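L-lysine 6-monooxygenase (Pseudomonas syringae pv. tomato, PDB 5CQF) probably catalyses the FAD- and NADPH-dependent hydroxylation of the L-lysine side-chain amine, an oxidative step in the biosynthesis of siderophores. Local coordinates at residues 212-218 with 284-289; 169-175 with 350-355; 373-379 with 401-405; 27-32 with 419-423; 224-230 with 305-309. The contacts are given in a common frame with arbitrary orientation. Residues are numbered along the deposited sequence.

Contact 1 (212-218 with 284-289); sequences SGQSASE and GIDPDE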
# COMPACT_ATOMS: atom_id res chain seq x y z
N SER A 212 -4.24 0.85 26.33
CA SER A 212 -4.13 1.53 25.04
C SER A 212 -3.07 0.98 24.08
O SER A 212 -2.99 1.43 22.95
CB SER A 212 -3.89 3.02 25.28
OG SER A 212 -4.98 3.61 26.01
N GLY A 213 -2.27 0.01 24.52
CA GLY A 213 -1.25 -0.59 23.67
C GLY A 213 -1.72 -1.76 22.81
O GLY A 213 -2.91 -2.08 22.73
N GLN A 214 -0.75 -2.43 22.19
CA GLN A 214 -1.06 -3.50 21.25
C GLN A 214 -1.72 -4.69 21.91
O GLN A 214 -2.56 -5.33 21.30
CB GLN A 214 0.19 -3.95 20.47
CG GLN A 214 -0.17 -4.94 19.36
CD GLN A 214 0.82 -5.02 18.23
OE1 GLN A 214 1.47 -4.03 17.84
NE2 GLN A 214 0.93 -6.21 17.66
N SER A 215 -1.38 -5.00 23.15
CA SER A 215 -2.00 -6.14 23.81
C SER A 215 -3.49 -5.87 24.00
O SER A 215 -4.29 -6.78 23.82
CB SER A 215 -1.33 -6.45 25.15
OG SER A 215 0.05 -6.70 24.95
N ALA A 216 -3.83 -4.63 24.34
CA ALA A 216 -5.21 -4.22 24.45
C ALA A 216 -5.92 -4.31 23.10
O ALA A 216 -7.05 -4.75 23.01
CB ALA A 216 -5.33 -2.81 25.02
N SER A 217 -5.26 -3.85 22.06
CA SER A 217 -5.87 -3.86 20.74
C SER A 217 -6.19 -5.29 20.30
O SER A 217 -7.31 -5.62 19.91
CB SER A 217 -4.92 -3.18 19.76
OG SER A 217 -5.55 -3.01 18.52
N GLU A 218 -5.19 -6.16 20.41
CA GLU A 218 -5.35 -7.52 19.97
C GLU A 218 -6.41 -8.29 20.77
O GLU A 218 -7.11 -9.15 20.23
CB GLU A 218 -4.01 -8.24 20.05
CG GLU A 218 -2.99 -7.68 19.10
CD GLU A 218 -1.66 -8.42 19.18
OE1 GLU A 218 -1.50 -9.25 20.11
OE2 GLU A 218 -0.78 -8.17 18.30
N GLY A 284 2.81 2.35 20.96
CA GLY A 284 2.57 2.18 19.53
C GLY A 284 1.94 0.85 19.21
O GLY A 284 2.14 -0.12 19.90
N ILE A 285 1.17 0.83 18.15
CA ILE A 285 0.45 -0.36 17.72
C ILE A 285 0.74 -0.61 16.25
O ILE A 285 0.73 0.33 15.45
CB ILE A 285 -1.05 -0.16 17.94
CG1 ILE A 285 -1.35 -0.01 19.43
CG2 ILE A 285 -1.85 -1.33 17.38
CD1 ILE A 285 -2.79 0.34 19.72
N ASP A 286 1.07 -1.87 15.91
CA ASP A 286 1.24 -2.31 14.51
C ASP A 286 0.12 -1.69 13.70
O ASP A 286 -1.04 -1.92 14.04
CB ASP A 286 1.14 -3.85 14.46
CG ASP A 286 1.29 -4.43 13.05
OD1 ASP A 286 1.25 -3.68 12.05
OD2 ASP A 286 1.46 -5.69 12.96
N PRO A 287 0.44 -0.88 12.65
CA PRO A 287 -0.62 -0.26 11.83
C PRO A 287 -1.58 -1.27 11.21
O PRO A 287 -2.71 -0.95 11.04
CB PRO A 287 0.14 0.54 10.75
CG PRO A 287 1.58 0.13 10.85
CD PRO A 287 1.79 -0.44 12.23
N ASP A 288 -1.15 -2.49 10.91
CA ASP A 288 -2.10 -3.51 10.40
C ASP A 288 -3.05 -4.01 11.47
O ASP A 288 -4.17 -4.39 11.15
CB ASP A 288 -1.40 -4.71 9.75
CG ASP A 288 -0.50 -4.31 8.61
OD1 ASP A 288 -0.72 -3.23 8.00
OD2 ASP A 288 0.45 -5.08 8.31
N GLU A 289 -2.62 -4.00 12.73
CA GLU A 289 -3.52 -4.36 13.84
C GLU A 289 -4.62 -3.31 14.03
O GLU A 289 -5.80 -3.65 14.14
CB GLU A 289 -2.75 -4.57 15.13
CG GLU A 289 -1.92 -5.85 15.16
CD GLU A 289 -2.76 -7.13 15.10
OE1 GLU A 289 -3.82 -7.23 15.80
OE2 GLU A 289 -2.36 -8.04 14.35
O HOH W 1 2.29 -6.96 14.87
O HOH W 2 2.03 -1.33 22.42

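Contact 2 (169-175 with 350-355); sequences GSAPRIP and TGYQQY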
# COMPACT_ATOMS: atom_id res chain seq x y z
N GLY A 169 12.95 -11.63 32.10
CA GLY A 169 12.13 -10.44 31.90
C GLY A 169 11.60 -9.82 33.19
O GLY A 169 12.38 -9.52 34.11
N SER A 170 10.28 -9.61 33.24
CA SER A 170 9.59 -8.94 34.35
C SER A 170 8.16 -9.41 34.45
O SER A 170 7.74 -10.24 33.64
CB SER A 170 9.64 -7.43 34.15
OG SER A 170 10.90 -6.93 34.56
N ALA A 171 7.39 -8.90 35.41
CA ALA A 171 6.04 -9.43 35.71
C ALA A 171 4.88 -8.49 35.35
O ALA A 171 5.05 -7.27 35.27
CB ALA A 171 5.95 -9.82 37.19
N PRO A 172 3.69 -9.06 35.13
CA PRO A 172 2.50 -8.23 34.87
C PRO A 172 2.27 -7.15 35.93
O PRO A 172 2.36 -7.42 37.11
CB PRO A 172 1.33 -9.24 34.92
CG PRO A 172 1.92 -10.59 34.82
CD PRO A 172 3.38 -10.50 35.19
N ARG A 173 1.98 -5.93 35.48
CA ARG A 173 1.55 -4.86 36.36
C ARG A 173 0.06 -5.09 36.67
O ARG A 173 -0.78 -5.03 35.77
CB ARG A 173 1.76 -3.51 35.67
CG ARG A 173 1.49 -2.28 36.53
CD ARG A 173 1.75 -0.97 35.78
NE ARG A 173 0.61 -0.50 34.97
CZ ARG A 173 -0.48 0.10 35.45
NH1 ARG A 173 -1.45 0.50 34.61
NH2 ARG A 173 -0.64 0.30 36.76
N ILE A 174 -0.23 -5.38 37.93
CA ILE A 174 -1.60 -5.49 38.43
C ILE A 174 -1.81 -4.43 39.51
O ILE A 174 -1.31 -4.57 40.63
CB ILE A 174 -1.84 -6.85 39.13
CG1 ILE A 174 -1.47 -8.04 38.23
CG2 ILE A 174 -3.29 -6.94 39.61
CD1 ILE A 174 -2.31 -8.18 36.98
N PRO A 175 -2.55 -3.36 39.19
CA PRO A 175 -2.82 -2.39 40.25
C PRO A 175 -3.48 -3.07 41.45
O PRO A 175 -4.25 -4.02 41.26
CB PRO A 175 -3.77 -1.39 39.60
CG PRO A 175 -3.55 -1.53 38.13
CD PRO A 175 -3.17 -2.97 37.91
N THR A 350 -2.59 -3.80 31.10
CA THR A 350 -1.86 -2.84 31.89
C THR A 350 -0.36 -2.91 31.67
O THR A 350 0.36 -2.09 32.21
CB THR A 350 -2.13 -3.06 33.39
OG1 THR A 350 -2.16 -4.47 33.67
CG2 THR A 350 -3.45 -2.46 33.78
N GLY A 351 0.11 -3.89 30.89
CA GLY A 351 1.53 -4.07 30.65
C GLY A 351 2.28 -4.76 31.79
O GLY A 351 1.67 -5.46 32.61
N TYR A 352 3.60 -4.57 31.82
CA TYR A 352 4.52 -5.26 32.74
C TYR A 352 5.30 -4.28 33.60
O TYR A 352 5.69 -3.19 33.17
CB TYR A 352 5.49 -6.18 31.97
CG TYR A 352 4.80 -7.29 31.19
CD1 TYR A 352 4.27 -7.05 29.93
CD2 TYR A 352 4.65 -8.57 31.72
CE1 TYR A 352 3.61 -8.05 29.22
CE2 TYR A 352 4.00 -9.58 31.02
CZ TYR A 352 3.48 -9.31 29.76
OH TYR A 352 2.83 -10.29 29.04
N GLN A 353 5.54 -4.72 34.84
CA GLN A 353 6.24 -3.95 35.86
C GLN A 353 7.74 -3.94 35.61
O GLN A 353 8.31 -4.99 35.35
CB GLN A 353 5.97 -4.58 37.25
CG GLN A 353 6.38 -3.70 38.44
CD GLN A 353 5.68 -2.33 38.48
OE1 GLN A 353 5.86 -1.49 37.61
NE2 GLN A 353 4.91 -2.09 39.52
N GLN A 354 8.39 -2.77 35.69
CA GLN A 354 9.86 -2.74 35.70
C GLN A 354 10.32 -2.95 37.15
O GLN A 354 9.95 -2.22 38.05
CB GLN A 354 10.48 -1.48 35.04
CG GLN A 354 9.96 -0.10 35.48
CD GLN A 354 10.90 1.10 35.17
OE1 GLN A 354 11.49 1.21 34.08
NE2 GLN A 354 11.02 2.02 36.15
N TYR A 355 11.09 -4.00 37.36
CA TYR A 355 11.63 -4.26 38.67
C TYR A 355 12.75 -3.27 38.90
O TYR A 355 13.41 -2.81 37.95
CB TYR A 355 12.18 -5.68 38.73
CG TYR A 355 11.13 -6.77 38.83
CD1 TYR A 355 10.15 -6.72 39.83
CD2 TYR A 355 11.15 -7.88 37.98
CE1 TYR A 355 9.20 -7.73 39.95
CE2 TYR A 355 10.21 -8.89 38.09
CZ TYR A 355 9.24 -8.81 39.08
OH TYR A 355 8.30 -9.81 39.22

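Contact 3 (373-379 with 401-405); sequences DGGLLID and ERSHG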
# COMPACT_ATOMS: atom_id res chain seq x y z
N ASP A 373 17.46 4.95 42.32
CA ASP A 373 16.21 4.50 42.93
C ASP A 373 16.41 3.26 43.83
O ASP A 373 15.44 2.61 44.22
CB ASP A 373 15.15 4.26 41.85
CG ASP A 373 15.62 3.27 40.80
OD1 ASP A 373 16.62 2.55 41.07
OD2 ASP A 373 15.02 3.26 39.70
N GLY A 374 17.65 2.95 44.16
CA GLY A 374 17.97 1.73 44.92
C GLY A 374 18.08 0.50 44.05
O GLY A 374 18.70 -0.49 44.45
N GLY A 375 17.51 0.54 42.84
CA GLY A 375 17.56 -0.61 41.94
C GLY A 375 18.91 -0.88 41.29
O GLY A 375 19.93 -0.30 41.64
N LEU A 376 18.89 -1.77 40.31
CA LEU A 376 20.10 -2.21 39.63
C LEU A 376 20.71 -1.08 38.85
O LEU A 376 20.00 -0.28 38.28
CB LEU A 376 19.79 -3.37 38.67
CG LEU A 376 20.17 -4.80 39.07
CD1 LEU A 376 20.07 -5.06 40.56
CD2 LEU A 376 19.31 -5.81 38.29
N LEU A 377 22.04 -1.04 38.84
CA LEU A 377 22.80 -0.07 38.08
C LEU A 377 23.41 -0.79 36.88
O LEU A 377 24.32 -1.60 37.00
CB LEU A 377 23.89 0.54 38.96
CG LEU A 377 24.73 1.67 38.36
CD1 LEU A 377 23.89 2.76 37.71
CD2 LEU A 377 25.59 2.25 39.48
N ILE A 378 22.88 -0.50 35.70
CA ILE A 378 23.18 -1.31 34.50
C ILE A 378 23.89 -0.46 33.46
O ILE A 378 23.46 0.65 33.16
CB ILE A 378 21.89 -1.95 33.92
CG1 ILE A 378 21.20 -2.77 35.02
CG2 ILE A 378 22.22 -2.86 32.75
CD1 ILE A 378 19.79 -3.22 34.71
N ASP A 379 25.00 -0.96 32.91
CA ASP A 379 25.75 -0.15 31.96
C ASP A 379 25.20 -0.36 30.53
O ASP A 379 24.16 -1.02 30.35
CB ASP A 379 27.25 -0.40 32.11
CG ASP A 379 27.69 -1.69 31.53
OD1 ASP A 379 26.90 -2.24 30.75
OD2 ASP A 379 28.84 -2.13 31.82
N GLU A 401 12.97 1.48 30.82
CA GLU A 401 13.02 2.92 30.87
C GLU A 401 14.10 3.41 31.86
O GLU A 401 14.87 4.31 31.55
CB GLU A 401 11.62 3.51 31.17
CG GLU A 401 10.67 3.24 30.01
CD GLU A 401 9.37 4.05 30.00
OE1 GLU A 401 8.77 4.19 28.91
OE2 GLU A 401 8.94 4.54 31.06
N ARG A 402 14.18 2.78 33.02
CA ARG A 402 14.99 3.30 34.14
C ARG A 402 16.50 3.16 33.84
O ARG A 402 17.28 4.02 34.21
CB ARG A 402 14.62 2.62 35.48
CG ARG A 402 14.90 1.10 35.52
CD ARG A 402 14.57 0.45 36.86
NE ARG A 402 15.48 0.88 37.92
CZ ARG A 402 16.73 0.45 38.05
NH1 ARG A 402 17.24 -0.45 37.21
NH2 ARG A 402 17.47 0.90 39.04
N SER A 403 16.90 2.08 33.17
CA SER A 403 18.31 1.86 32.85
C SER A 403 18.68 2.32 31.44
O SER A 403 19.81 2.70 31.20
CB SER A 403 18.66 0.39 33.01
OG SER A 403 18.58 -0.02 34.37
N HIS A 404 17.75 2.23 30.49
CA HIS A 404 18.11 2.44 29.09
C HIS A 404 17.25 3.44 28.33
O HIS A 404 17.49 3.67 27.16
CB HIS A 404 18.11 1.10 28.35
CG HIS A 404 18.93 0.05 29.03
ND1 HIS A 404 20.30 0.05 29.01
CD2 HIS A 404 18.57 -1.03 29.76
CE1 HIS A 404 20.76 -0.97 29.71
NE2 HIS A 404 19.73 -1.66 30.16
N GLY A 405 16.27 4.04 28.99
CA GLY A 405 15.43 5.03 28.34
C GLY A 405 14.33 4.49 27.43
O GLY A 405 13.54 5.27 26.88
O HOH W 3 20.53 1.24 35.77

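Contact 4 (27-32 with 419-423); sequences ALACAF and AGRIA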
# COMPACT_ATOMS: atom_id res chain seq x y z
N ALA A 27 18.55 -16.17 21.09
CA ALA A 27 19.42 -15.29 20.35
C ALA A 27 20.82 -15.40 20.84
O ALA A 27 21.73 -15.39 20.05
CB ALA A 27 18.96 -13.84 20.47
N LEU A 28 21.00 -15.44 22.17
CA LEU A 28 22.32 -15.61 22.78
C LEU A 28 22.95 -16.93 22.42
O LEU A 28 24.12 -16.97 22.08
CB LEU A 28 22.22 -15.51 24.29
CG LEU A 28 23.54 -15.57 25.03
CD1 LEU A 28 24.42 -14.37 24.74
CD2 LEU A 28 23.22 -15.70 26.50
N ALA A 29 22.20 -18.02 22.54
CA ALA A 29 22.70 -19.33 22.09
C ALA A 29 23.10 -19.33 20.63
O ALA A 29 24.10 -19.94 20.27
CB ALA A 29 21.68 -20.43 22.33
N CYS A 30 22.36 -18.60 19.78
CA CYS A 30 22.74 -18.53 18.38
C CYS A 30 24.12 -17.91 18.21
O CYS A 30 24.86 -18.31 17.36
CB CYS A 30 21.73 -17.77 17.54
SG CYS A 30 20.17 -18.62 17.31
N ALA A 31 24.47 -16.91 19.00
CA ALA A 31 25.81 -16.33 18.90
C ALA A 31 26.87 -17.36 19.24
O ALA A 31 27.90 -17.43 18.57
CB ALA A 31 25.97 -15.13 19.81
N PHE A 32 26.63 -18.15 20.28
CA PHE A 32 27.61 -19.17 20.67
C PHE A 32 27.70 -20.24 19.61
O PHE A 32 28.81 -20.60 19.20
CB PHE A 32 27.29 -19.75 22.04
CG PHE A 32 27.64 -18.83 23.16
CD1 PHE A 32 28.96 -18.61 23.49
CD2 PHE A 32 26.67 -18.13 23.83
CE1 PHE A 32 29.30 -17.74 24.49
CE2 PHE A 32 27.00 -17.25 24.85
CZ PHE A 32 28.32 -17.06 25.18
N ALA A 419 22.69 -9.91 22.13
CA ALA A 419 23.38 -11.20 22.20
C ALA A 419 24.84 -11.06 21.81
O ALA A 419 25.68 -11.69 22.41
CB ALA A 419 22.71 -12.23 21.30
N GLY A 420 25.13 -10.25 20.79
CA GLY A 420 26.51 -10.02 20.39
C GLY A 420 27.35 -9.33 21.48
O GLY A 420 28.45 -9.76 21.79
N ARG A 421 26.81 -8.27 22.06
CA ARG A 421 27.47 -7.54 23.11
C ARG A 421 27.70 -8.38 24.37
O ARG A 421 28.75 -8.27 25.00
CB ARG A 421 26.64 -6.32 23.52
CG ARG A 421 26.60 -5.20 22.50
CD ARG A 421 26.39 -3.85 23.21
NE ARG A 421 26.01 -2.79 22.27
CZ ARG A 421 26.42 -1.52 22.35
NH1 ARG A 421 27.23 -1.13 23.32
NH2 ARG A 421 26.03 -0.65 21.43
N ILE A 422 26.72 -9.22 24.71
CA ILE A 422 26.82 -10.04 25.90
C ILE A 422 27.78 -11.20 25.68
O ILE A 422 28.63 -11.46 26.52
CB ILE A 422 25.44 -10.48 26.41
CG1 ILE A 422 24.73 -9.28 27.02
CG2 ILE A 422 25.55 -11.58 27.47
CD1 ILE A 422 23.23 -9.47 27.21
N ALA A 423 27.68 -11.87 24.54
CA ALA A 423 28.51 -13.04 24.30
C ALA A 423 29.99 -12.67 24.22
O ALA A 423 30.83 -13.41 24.68
CB ALA A 423 28.07 -13.76 23.05

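Contact 5 (224-230 with 305-309); sequences VSRDPAI and RTRLH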
# COMPACT_ATOMS: atom_id res chain seq x y z
N VAL A 224 -14.15 -9.29 19.73
CA VAL A 224 -15.20 -8.99 18.75
C VAL A 224 -15.12 -9.94 17.55
O VAL A 224 -16.08 -10.07 16.82
CB VAL A 224 -15.19 -7.53 18.24
CG1 VAL A 224 -15.42 -6.55 19.36
CG2 VAL A 224 -13.90 -7.22 17.50
N SER A 225 -13.99 -10.61 17.35
CA SER A 225 -13.90 -11.63 16.29
C SER A 225 -14.58 -12.94 16.64
O SER A 225 -15.02 -13.63 15.77
CB SER A 225 -12.45 -11.94 15.93
OG SER A 225 -11.87 -10.85 15.28
N ARG A 226 -14.61 -13.30 17.90
CA ARG A 226 -14.98 -14.66 18.25
C ARG A 226 -16.48 -14.85 18.29
O ARG A 226 -16.93 -15.97 18.24
CB ARG A 226 -14.41 -15.04 19.60
CG ARG A 226 -12.93 -15.30 19.57
CD ARG A 226 -12.60 -16.78 19.48
NE ARG A 226 -11.50 -17.07 20.40
CZ ARG A 226 -11.59 -17.86 21.47
NH1 ARG A 226 -10.50 -18.03 22.22
NH2 ARG A 226 -12.72 -18.48 21.80
N ASP A 227 -17.24 -13.78 18.41
CA ASP A 227 -18.65 -13.90 18.74
C ASP A 227 -19.33 -12.59 18.39
O ASP A 227 -18.97 -11.55 18.91
CB ASP A 227 -18.78 -14.19 20.23
CG ASP A 227 -20.23 -14.36 20.69
OD1 ASP A 227 -21.14 -13.82 20.02
OD2 ASP A 227 -20.44 -15.02 21.74
N PRO A 228 -20.35 -12.64 17.52
CA PRO A 228 -20.91 -11.38 17.01
C PRO A 228 -21.79 -10.59 17.99
O PRO A 228 -22.21 -9.46 17.69
CB PRO A 228 -21.75 -11.84 15.79
CG PRO A 228 -21.44 -13.29 15.60
CD PRO A 228 -21.03 -13.81 16.94
N ALA A 229 -22.10 -11.16 19.14
CA ALA A 229 -22.92 -10.44 20.09
C ALA A 229 -22.12 -9.81 21.23
O ALA A 229 -22.67 -9.02 22.01
CB ALA A 229 -23.97 -11.38 20.65
N ILE A 230 -20.83 -10.17 21.33
CA ILE A 230 -19.94 -9.59 22.35
C ILE A 230 -19.85 -8.07 22.22
O ILE A 230 -19.72 -7.53 21.10
CB ILE A 230 -18.53 -10.19 22.25
CG1 ILE A 230 -18.49 -11.52 22.95
CG2 ILE A 230 -17.49 -9.30 22.91
CD1 ILE A 230 -17.12 -12.16 22.95
N ARG A 305 -24.88 -3.06 14.20
CA ARG A 305 -24.17 -3.39 15.42
C ARG A 305 -23.06 -2.39 15.68
O ARG A 305 -22.13 -2.31 14.90
CB ARG A 305 -23.58 -4.80 15.33
CG ARG A 305 -24.63 -5.88 15.47
CD ARG A 305 -24.10 -7.26 15.14
NE ARG A 305 -23.74 -7.34 13.72
CZ ARG A 305 -22.55 -7.70 13.25
NH1 ARG A 305 -21.57 -8.07 14.07
NH2 ARG A 305 -22.35 -7.72 11.94
N THR A 306 -23.17 -1.62 16.74
CA THR A 306 -22.05 -0.81 17.22
C THR A 306 -21.59 -1.43 18.55
O THR A 306 -22.26 -1.28 19.56
CB THR A 306 -22.44 0.68 17.38
OG1 THR A 306 -23.67 0.78 18.11
CG2 THR A 306 -22.60 1.35 15.97
N ARG A 307 -20.48 -2.17 18.52
CA ARG A 307 -20.14 -3.11 19.59
C ARG A 307 -18.84 -2.82 20.35
O ARG A 307 -18.48 -3.57 21.26
CB ARG A 307 -20.00 -4.51 19.01
CG ARG A 307 -21.30 -5.09 18.53
CD ARG A 307 -21.18 -6.58 18.26
NE ARG A 307 -20.21 -7.00 17.24
CZ ARG A 307 -19.17 -7.81 17.44
NH1 ARG A 307 -18.42 -8.18 16.42
NH2 ARG A 307 -18.87 -8.26 18.66
N LEU A 308 -18.13 -1.77 19.93
CA LEU A 308 -16.97 -1.29 20.62
C LEU A 308 -17.29 0.10 21.16
O LEU A 308 -17.64 0.98 20.39
CB LEU A 308 -15.80 -1.20 19.66
CG LEU A 308 -14.53 -0.58 20.26
CD1 LEU A 308 -13.99 -1.46 21.38
CD2 LEU A 308 -13.46 -0.35 19.20
N HIS A 309 -17.16 0.30 22.47
CA HIS A 309 -17.42 1.59 23.10
C HIS A 309 -16.11 2.11 23.69
O HIS A 309 -15.44 1.41 24.47
CB HIS A 309 -18.44 1.43 24.20
CG HIS A 309 -19.70 0.75 23.75
ND1 HIS A 309 -20.77 1.45 23.23
CD2 HIS A 309 -20.04 -0.56 23.70
CE1 HIS A 309 -21.72 0.60 22.90
NE2 HIS A 309 -21.30 -0.62 23.18

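Contact 1 (212-218 with 284-289)
In the Rossmann-type strand-turn-helix of 206-226, the chain turns between strand 206-210 and helix 214-226, and the GxGxxA pattern there, G211, G213 and A216, is consistent with the NADP-binding site of this family. G213 is the N-cap of the helix. Segment 284-289, a short strand running into helix 287-302, lies beside this first turn.

The hydrogen bonds centre on Q214. Its extended side chain brings OE1 to 2.9 Å from the backbone N of D286, an almost linear bond, while its NE2 donates to E218 OE2 one helical turn on, at 2.7 Å. One amide group thus joins the two segments and braces its own helix. D286 is itself an N-cap: its OD1 accepts from D288 N at 2.9 Å.

Two waters add bridges, one between Q214 NE2 and D286 OD2, the other between Q214 N and G284 O.

Van der Waals contact falls to I285, whose CD1 lies 3.4 Å from S212 O and 4.1 Å from S217 CB, and whose CG1 lies 3.8 Å from G213 C.

Charge is the awkward element, since E218 and E289 face each other. Each has a salt-bridge partner outside the pair, R111 for E218 and K292 for E289, which probably eases the repulsion where E218 OE2 comes within 4.0 Å of E289 OE1.

Contact 2 (169-175 with 350-355)
Four direct hydrogen bonds tie the loop 169-175 to the loop 350-355, and they show how two irregular segments can be joined without forming a sheet. Two are between backbones: Q353 N donates to A171 O at 2.6 Å, and R173 N donates to G351 O at 2.9 Å. They flank P172 and Y352, whose CA atoms lie 4.2 Å apart in a single beta bridge. The other two converge on T350 and R173. T350 OG1 donates a hydrogen bond to R173 O at 2.6 Å, and R173 NE reaches back to T350 O at 3.2 Å, so each residue uses both its side chain and its backbone carbonyl.

Around the polar centre, side chains pack along both loops, and 562 Å² is buried in all. The ring of Y352 lies beside the proline, with CD2 4.2 Å from P172 CD, and it meets H188 edge-to-face. Farther along, Y355 leans on A171, its CZ 3.9 Å from A171 CB, and its CD2 lies 3.6 Å from S170 OG. At the other end P175 CD approaches T350 CG2 to 4.2 Å.

G351 adopts a positive phi, which favours glycine, and its carbonyl also accepts from H188 NE2. The two loops leave strand 163-166 of one parallel sheet and strand 345-348 of the other, a connection characteristic of two-dinucleotide-binding-domain flavoproteins, the architecture expected of FAD- and NADP-dependent N-hydroxylating monooxygenases.

Contact 3 (373-379 with 401-405)
R402 sets the geometry here through its rotamer. With chi1 at p and chi2 at t the chain leaves the helix toward segment 373-379, and turns of -68° at chi3 and -76° at chi4 present the guanidinium edge to acceptors of two residues, D373 and L376. D373, itself at chi1 p, meets it in a two-pronged salt bridge: R402 NH2 to D373 OD1 at 2.8 Å and R402 NE to D373 OD2 at 3.0 Å. L376 O accepts from both R402 NH2 (2.9 Å) and R402 NH1 (3.0 Å). The same OD1 of D373 takes G375 N at 2.8 Å, closing an Asx turn, and at G375 a CB would clash with R402 NH2. These bonds join the short helix 401-404, which follows edge strand 393-396 of the first Rossmann-like sheet, to the loop preceding that strand. S403, at m, shares a water with L376 O and I378 N, and I378 CD1 rests 3.4 Å from S403 OG. H404, also m, brings CE1 to 3.5 Å from D379 O, while its ND1 is hydrogen-bonded to H263 NE2.

Contact 4 (27-32 with 419-423)
Alanine side chains line the crossing of helix 23-37 and helix 412-428: the short axes of 27-32 and 419-423 pass 8.9 Å apart, crossing at -60°. The CB of A419 is the clearest bump. It settles against the backbone of the other helix, 3.5 Å from A27 O and 3.7 Å from L28 CA, with A27 CB 4.2 Å away. One turn on, A423 CB enters the hollow formed by L28, A31 and F32, lying 4.1 Å from both L28 CD1 and A31 CB and 3.9 Å from F32 CZ, over one face of that ring. L28 returns the fit, its CD1 4.1 Å from I422 CG2. Helix 23-37 is the first helix of the Rossmann fold, and its start carries the last glycine of the GxGxxG pattern G20, G22 and G25, consistent with FAD binding; L28 and F32 also pack on I47 of the neighbouring strand. No hydrogen bond crosses between the segments, so the join depends on close complementary fit and the burial of apolar surface.

Contact 5 (224-230 with 305-309)
R307 reaches across to the end of helix 214-226, P228 O lying over one face of its guanidinium and the edge of that group meeting two further carbonyls. NH1 of R307 donates to V224 O at 3.0 Å, almost straight, and NH2 of R307 donates to I230 O at 2.7 Å. Both acceptors are backbone oxygens, one in the last turn of the helix and the other where the chain moves on to strand 231-235, so a single arginine spans the loop between them.

That loop has its own order. D227 to I230 forms a type I beta turn, and D227 OD1 accepts from A229 N at 3.0 Å as an Asx turn. P228 O sits 3.1 Å from R307 CD and 3.9 Å from R305 CD, which brings the two arginines to the same carbonyl.

D300 of helix 287-302 forms salt bridges with both, at R307 NE and R305 NH1. V224 packs on L296 of that helix and on V232 of strand 231-235. In this Rossmann-like domain, 308-311 is the edge strand of a parallel sheet beside 231-235, and R307 thus links the entry to that edge strand with the helix-to-strand turn of the preceding beta-alpha-beta unit, alongside helix 287-302.

In the fold
Contacts 3 and 4 are buried, contacts 1 and 5 partly so, and contact 2 lies at the surface. The buried pair shows that depth alone does not set chemistry: contact 4 packs apolar side chains between two helices with no hydrogen bond across, whereas contact 3 contains a salt bridge. Contacts 1 and 5 share helix 214-226, near its start and its end, and lie about 18 Å apart between centres; in both, a polar side chain engages backbone groups of the other segment. Contact 2 combines backbone and side-chain hydrogen bonds between loops and touches contact 3, where Q354 OE1 probably accepts a hydrogen bond from R402 N. Contacts 4 and 5, about 44 Å apart between centres, mark opposite sides of the chain's centre.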